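Local coordinates for protein putative citrate lyase (Ralstonia eutropha, PDB 3QQW) that probably acts as a magnesium-dependent lyase of the HpcH/HpaI aldolase/citrate lyase family, possibly cleaving (S)-citramalyl-CoA, at residues C[151-156]-C[177-182]; C[206-211]-C[222-227]. One frame throughout, in Å; residues are numbered along the deposited sequence.

In the fold
Both contacts belong to the same part of a TIM barrel of eight parallel strands and follow one another along the chain without nesting or crossing. Interaction 1 comes first: the chain leaves strand 148-152, passes through helices 155-159 and 161-164 and strand 170-175, and returns as helix 177-182 against the loop that follows the strand it left. Interaction 2 then opens on helix 202-217 and closes ten residues later, where strand 221-224 re-enters the barrel. Their centres lie about 10 Å apart, and they touch where Phe-180 packs on Ala-207, Ile-152 on Met-211 and Leu-177 on Asn-225. Together they tie strands 148-152, 170-175 and 221-224 to helix 202-217.

Interaction 1 (C[151-156]-C[177-182]); sequences LIETHG and LMDFVS
The predicted magnesium site of the barrel brings Glu-153, just past the C-terminal end of strand 148-152, against Asp-179 in the first turn of helix 177-182. The two acidic side chains run side by side in the same direction, and OE1 of Glu-153 comes within 2.9 Å of OD2 of Asp-179. Their carboxylate planes stand almost perpendicular, 87° apart, so the groups meet neither stacked nor coplanar. Glu-153 has CG between its backbone N and carbonyl carbon (chi1 57°), and the extended chain beyond carries the carboxylate past the CB of Asp-179; CB to CB the pair is 3.9 Å apart. Below the acids the backbones close up: O of Glu-153 lies 3.2 Å from CA of Phe-180 in a CH...O contact. The Phe-180 ring, with CG opposite the backbone N (chi1 -178°), turns its edge to the loop, CD1 lying 4.0 Å from the carbonyl O of Thr-154. That ring also packs on Leu-158 and on Leu-204 and Ala-207 of helix 202-217, while the Thr-154 hydroxyl caps helix 155-159 at N of Ala-157 and is also hydrogen-bonded to O of Ala-120. Lys-119 serves both acids, donating its backbone N to OE2 of Glu-153 and making a salt bridge with OD2 of Asp-179. The side chain of Glu-153 is about 5 Å from that of Arg-88, predicted to bind substrate. Two acceptor oxygens this close would ordinarily repel; the Lys-119 ammonium probably offsets this in part, and their closeness is consistent with the predicted sharing of a magnesium ion.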
loop_
_atom_site.group_PDB
_atom_site.type_symbol
_atom_site.label_atom_id
_atom_site.label_comp_id
_atom_site.label_asym_id
_atom_site.label_seq_id
_atom_site.Cartn_x
_atom_site.Cartn_y
_atom_site.Cartn_z
ATOM N N LEU C 151 -8.354 -1.460 18.136
ATOM C CA LEU C 151 -8.193 -2.618 17.265
ATOM C C LEU C 151 -8.473 -2.236 15.827
ATOM O O LEU C 151 -9.495 -1.598 15.543
ATOM C CB LEU C 151 -9.146 -3.751 17.669
ATOM C CG LEU C 151 -8.647 -4.880 18.591
ATOM C CD1 LEU C 151 -7.480 -5.634 18.006
ATOM C CD2 LEU C 151 -8.376 -4.388 19.951
ATOM N N ILE C 152 -7.562 -2.620 14.926
ATOM C CA ILE C 152 -7.720 -2.487 13.473
ATOM C C ILE C 152 -7.950 -3.903 13.019
ATOM O O ILE C 152 -7.009 -4.689 12.952
ATOM C CB ILE C 152 -6.532 -1.760 12.796
ATOM C CG1 ILE C 152 -6.270 -0.359 13.473
ATOM C CG2 ILE C 152 -6.747 -1.652 11.273
ATOM C CD1 ILE C 152 -7.462 0.682 13.473
ATOM N N GLU C 153 -9.240 -4.284 12.885
ATOM C CA GLU C 153 -9.598 -5.668 12.568
ATOM C C GLU C 153 -10.817 -5.771 11.642
ATOM O O GLU C 153 -11.459 -6.826 11.570
ATOM C CB GLU C 153 -9.825 -6.466 13.858
ATOM C CG GLU C 153 -10.880 -5.934 14.810
ATOM C CD GLU C 153 -10.879 -6.603 16.174
ATOM O OE1 GLU C 153 -10.200 -7.640 16.333
ATOM O OE2 GLU C 153 -11.549 -6.083 17.094
ATOM N N THR C 154 -11.143 -4.674 10.952
ATOM C CA THR C 154 -12.249 -4.628 10.003
ATOM C C THR C 154 -11.789 -3.942 8.738
ATOM O O THR C 154 -10.764 -3.260 8.753
ATOM C CB THR C 154 -13.477 -3.929 10.593
ATOM O OG1 THR C 154 -13.206 -2.549 10.769
ATOM C CG2 THR C 154 -13.966 -4.563 11.876
ATOM N N HIS C 155 -12.552 -4.089 7.648
ATOM C CA HIS C 155 -12.263 -3.421 6.380
ATOM C C HIS C 155 -12.307 -1.912 6.573
ATOM O O HIS C 155 -11.374 -1.219 6.173
ATOM C CB HIS C 155 -13.251 -3.830 5.294
ATOM C CG HIS C 155 -13.169 -5.254 4.880
ATOM N ND1 HIS C 155 -12.069 -5.745 4.214
ATOM C CD2 HIS C 155 -14.093 -6.240 4.992
ATOM C CE1 HIS C 155 -12.340 -7.022 3.979
ATOM N NE2 HIS C 155 -13.547 -7.361 4.437
ATOM N N GLY C 156 -13.362 -1.422 7.221
ATOM C CA GLY C 156 -13.543 0.008 7.479
ATOM C C GLY C 156 -12.473 0.628 8.358
ATOM O O GLY C 156 -11.995 1.725 8.064
ATOM N N LEU C 177 -5.933 -9.938 13.715
ATOM C CA LEU C 177 -5.808 -10.865 12.593
ATOM C C LEU C 177 -7.084 -11.700 12.364
ATOM O O LEU C 177 -7.612 -11.729 11.243
ATOM C CB LEU C 177 -4.587 -11.795 12.805
ATOM C CG LEU C 177 -4.380 -12.929 11.794
ATOM C CD1 LEU C 177 -4.011 -12.386 10.405
ATOM C CD2 LEU C 177 -3.343 -13.893 12.298
HETATM N N MSE C 178 -7.554 -12.385 13.415
HETATM C CA MSE C 178 -8.701 -13.281 13.332
HETATM C C MSE C 178 -9.971 -12.597 12.811
HETATM O O MSE C 178 -10.557 -13.102 11.856
HETATM C CB MSE C 178 -8.982 -13.949 14.666
HETATM C CG MSE C 178 -9.876 -15.153 14.498
HETATM SE SE MSE C 178 -10.068 -16.160 16.094
HETATM C CE MSE C 178 -9.679 -17.952 15.281
ATOM N N ASP C 179 -10.386 -11.460 13.408
ATOM C CA ASP C 179 -11.603 -10.758 12.989
ATOM C C ASP C 179 -11.434 -10.131 11.619
ATOM O O ASP C 179 -12.397 -10.052 10.869
ATOM C CB ASP C 179 -12.017 -9.714 14.030
ATOM C CG ASP C 179 -12.488 -10.350 15.335
ATOM O OD1 ASP C 179 -13.441 -11.168 15.291
ATOM O OD2 ASP C 179 -11.877 -10.063 16.388
ATOM N N PHE C 180 -10.215 -9.721 11.281
ATOM C CA PHE C 180 -9.885 -9.131 10.002
ATOM C C PHE C 180 -10.059 -10.174 8.903
ATOM O O PHE C 180 -10.740 -9.891 7.910
ATOM C CB PHE C 180 -8.456 -8.529 10.010
ATOM C CG PHE C 180 -8.091 -7.861 8.708
ATOM C CD1 PHE C 180 -8.743 -6.687 8.295
ATOM C CD2 PHE C 180 -7.151 -8.435 7.853
ATOM C CE1 PHE C 180 -8.434 -6.094 7.076
ATOM C CE2 PHE C 180 -6.863 -7.851 6.618
ATOM C CZ PHE C 180 -7.494 -6.677 6.248
ATOM N N VAL C 181 -9.519 -11.385 9.108
ATOM C CA VAL C 181 -9.621 -12.496 8.156
ATOM C C VAL C 181 -11.098 -12.937 7.995
ATOM O O VAL C 181 -11.531 -13.164 6.868
ATOM C CB VAL C 181 -8.690 -13.676 8.571
ATOM C CG1 VAL C 181 -9.049 -14.973 7.863
ATOM C CG2 VAL C 181 -7.229 -13.325 8.321
ATOM N N SER C 182 -11.871 -13.007 9.097
ATOM C CA SER C 182 -13.287 -13.435 9.091
ATOM C C SER C 182 -14.193 -12.515 8.214
ATOM O O SER C 182 -15.187 -12.980 7.656
ATOM C CB SER C 182 -13.835 -13.534 10.512
ATOM O OG SER C 182 -14.267 -12.275 10.994
#

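Interaction 2 (C[206-211]-C[222-227]); sequences RAKADM and PAHNVC
This is a buried helix-on-strand contact in the barrel wall, where Lys-208 and Met-211, one turn apart on helix 202-217, reach inward to strand 221-224 and the loop after it. The helix and strand segments run nearly antiparallel, at 148°, with their axes 9.6 Å apart at closest approach. Its one hydrogen bond runs from NZ of Lys-208 to NE2 of His-224, 3.0 Å long. The ammonium meets the imidazole at its edge, 14° from the ring plane, which suits a neutral ring accepting through NE2. Lys-208 spans the gap fully extended beyond CG, and on the way its CE passes 3.7 Å from OD1 of Asn-225, the two side chains crossing at about a right angle. That same OD1 stands 3.2 Å above the plane of the His-224 ring, near its rim. Gln-198 ties these polar ends together, taking a hydrogen bond from NZ of Lys-208 on its backbone O and one from ND2 of Asn-225 on OE1. Phe-199 lies nearly parallel to the His-224 ring, and Phe-249 meets it edge-to-face. Farther along the helix, selenomethionine Met-211 is bent at chi2 and chi3, which swings its methyl toward the strand: CE sits 3.9 Å from CB of Pro-222 and 3.8 Å from the carbonyl O of Ala-223. A helix laid antiparallel on the strand that follows it, joined by a short turn, is the second half of the right-handed beta-alpha-beta crossover from which TIM barrels are built.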
loop_
_atom_site.group_PDB
_atom_site.type_symbol
_atom_site.label_atom_id
_atom_site.label_comp_id
_atom_site.label_asym_id
_atom_site.label_seq_id
_atom_site.Cartn_x
_atom_site.Cartn_y
_atom_site.Cartn_z
ATOM N N ARG C 206 -0.228 -6.216 3.583
ATOM C CA ARG C 206 -0.801 -4.915 3.270
ATOM C C ARG C 206 -1.473 -4.309 4.501
ATOM O O ARG C 206 -1.193 -3.162 4.845
ATOM C CB ARG C 206 -1.785 -5.062 2.103
ATOM C CG ARG C 206 -2.503 -3.792 1.740
ATOM C CD ARG C 206 -3.623 -4.049 0.763
ATOM N NE ARG C 206 -4.286 -2.794 0.414
ATOM C CZ ARG C 206 -5.231 -2.217 1.141
ATOM N NH1 ARG C 206 -5.683 -2.802 2.247
ATOM N NH2 ARG C 206 -5.773 -1.077 0.746
ATOM N N ALA C 207 -2.326 -5.076 5.168
ATOM C CA ALA C 207 -3.049 -4.640 6.351
ATOM C C ALA C 207 -2.083 -4.315 7.509
ATOM O O ALA C 207 -2.131 -3.220 8.062
ATOM C CB ALA C 207 -4.028 -5.723 6.769
ATOM N N LYS C 208 -1.164 -5.247 7.828
ATOM C CA LYS C 208 -0.179 -5.056 8.896
ATOM C C LYS C 208 0.729 -3.838 8.615
ATOM O O LYS C 208 0.913 -2.987 9.500
ATOM C CB LYS C 208 0.666 -6.316 9.100
ATOM C CG LYS C 208 -0.107 -7.413 9.775
ATOM C CD LYS C 208 0.787 -8.612 10.077
ATOM C CE LYS C 208 0.026 -9.677 10.827
ATOM N NZ LYS C 208 0.852 -10.896 11.001
ATOM N N ALA C 209 1.280 -3.756 7.388
ATOM C CA ALA C 209 2.168 -2.655 7.015
ATOM C C ALA C 209 1.422 -1.308 7.059
ATOM O O ALA C 209 1.994 -0.347 7.576
ATOM C CB ALA C 209 2.782 -2.905 5.640
ATOM N N ASP C 210 0.136 -1.256 6.606
ATOM C CA ASP C 210 -0.647 -0.011 6.650
ATOM C C ASP C 210 -0.868 0.460 8.065
ATOM O O ASP C 210 -0.714 1.650 8.344
ATOM C CB ASP C 210 -2.012 -0.171 5.978
ATOM C CG ASP C 210 -2.002 0.084 4.491
ATOM O OD1 ASP C 210 -0.912 0.336 3.941
ATOM O OD2 ASP C 210 -3.089 0.031 3.873
HETATM N N MSE C 211 -1.226 -0.470 8.965
HETATM C CA MSE C 211 -1.502 -0.121 10.333
HETATM C C MSE C 211 -0.231 0.373 11.056
HETATM O O MSE C 211 -0.305 1.384 11.782
HETATM C CB MSE C 211 -2.140 -1.301 11.046
HETATM C CG MSE C 211 -2.812 -0.884 12.376
HETATM SE SE MSE C 211 -2.779 -2.266 13.743
HETATM C CE MSE C 211 -0.970 -2.314 14.042
ATOM N N PRO C 222 2.483 0.432 17.375
ATOM C CA PRO C 222 1.728 -0.623 16.672
ATOM C C PRO C 222 1.893 -1.956 17.423
ATOM O O PRO C 222 3.014 -2.346 17.727
ATOM C CB PRO C 222 2.357 -0.636 15.273
ATOM C CG PRO C 222 3.718 0.072 15.435
ATOM C CD PRO C 222 3.857 0.553 16.853
ATOM N N ALA C 223 0.772 -2.636 17.757
ATOM C CA ALA C 223 0.815 -3.905 18.475
ATOM C C ALA C 223 0.340 -5.060 17.611
ATOM O O ALA C 223 -0.600 -4.936 16.811
ATOM C CB ALA C 223 0.011 -3.833 19.749
ATOM N N HIS C 224 1.079 -6.180 17.732
ATOM C CA HIS C 224 0.843 -7.380 16.952
ATOM C C HIS C 224 -0.115 -8.332 17.657
ATOM O O HIS C 224 -0.188 -8.345 18.875
ATOM C CB HIS C 224 2.179 -8.068 16.666
ATOM C CG HIS C 224 2.107 -9.096 15.572
ATOM N ND1 HIS C 224 2.246 -10.442 15.839
ATOM C CD2 HIS C 224 1.918 -8.934 14.239
ATOM C CE1 HIS C 224 2.102 -11.053 14.674
ATOM N NE2 HIS C 224 1.907 -10.190 13.686
ATOM N N ASN C 225 -0.867 -9.119 16.871
ATOM C CA ASN C 225 -1.797 -10.173 17.316
ATOM C C ASN C 225 -1.007 -11.293 18.021
ATOM O O ASN C 225 0.210 -11.374 17.869
ATOM C CB ASN C 225 -2.584 -10.736 16.117
ATOM C CG ASN C 225 -1.703 -10.994 14.917
ATOM O OD1 ASN C 225 -1.245 -10.063 14.256
ATOM N ND2 ASN C 225 -1.415 -12.253 14.633
ATOM N N VAL C 226 -1.706 -12.146 18.780
ATOM C CA VAL C 226 -1.126 -13.254 19.546
ATOM C C VAL C 226 -0.471 -14.316 18.657
ATOM O O VAL C 226 -0.747 -14.431 17.449
ATOM C CB VAL C 226 -2.216 -13.940 20.432
ATOM C CG1 VAL C 226 -2.802 -12.974 21.472
ATOM C CG2 VAL C 226 -3.331 -14.546 19.578
ATOM N N CYS C 227 0.354 -15.140 19.290
ATOM C CA CYS C 227 0.873 -16.349 18.684
ATOM C C CYS C 227 -0.102 -17.444 19.116
ATOM O O CYS C 227 -0.513 -17.476 20.282
ATOM C CB CYS C 227 2.307 -16.640 19.115
ATOM S SG CYS C 227 2.967 -18.197 18.441
#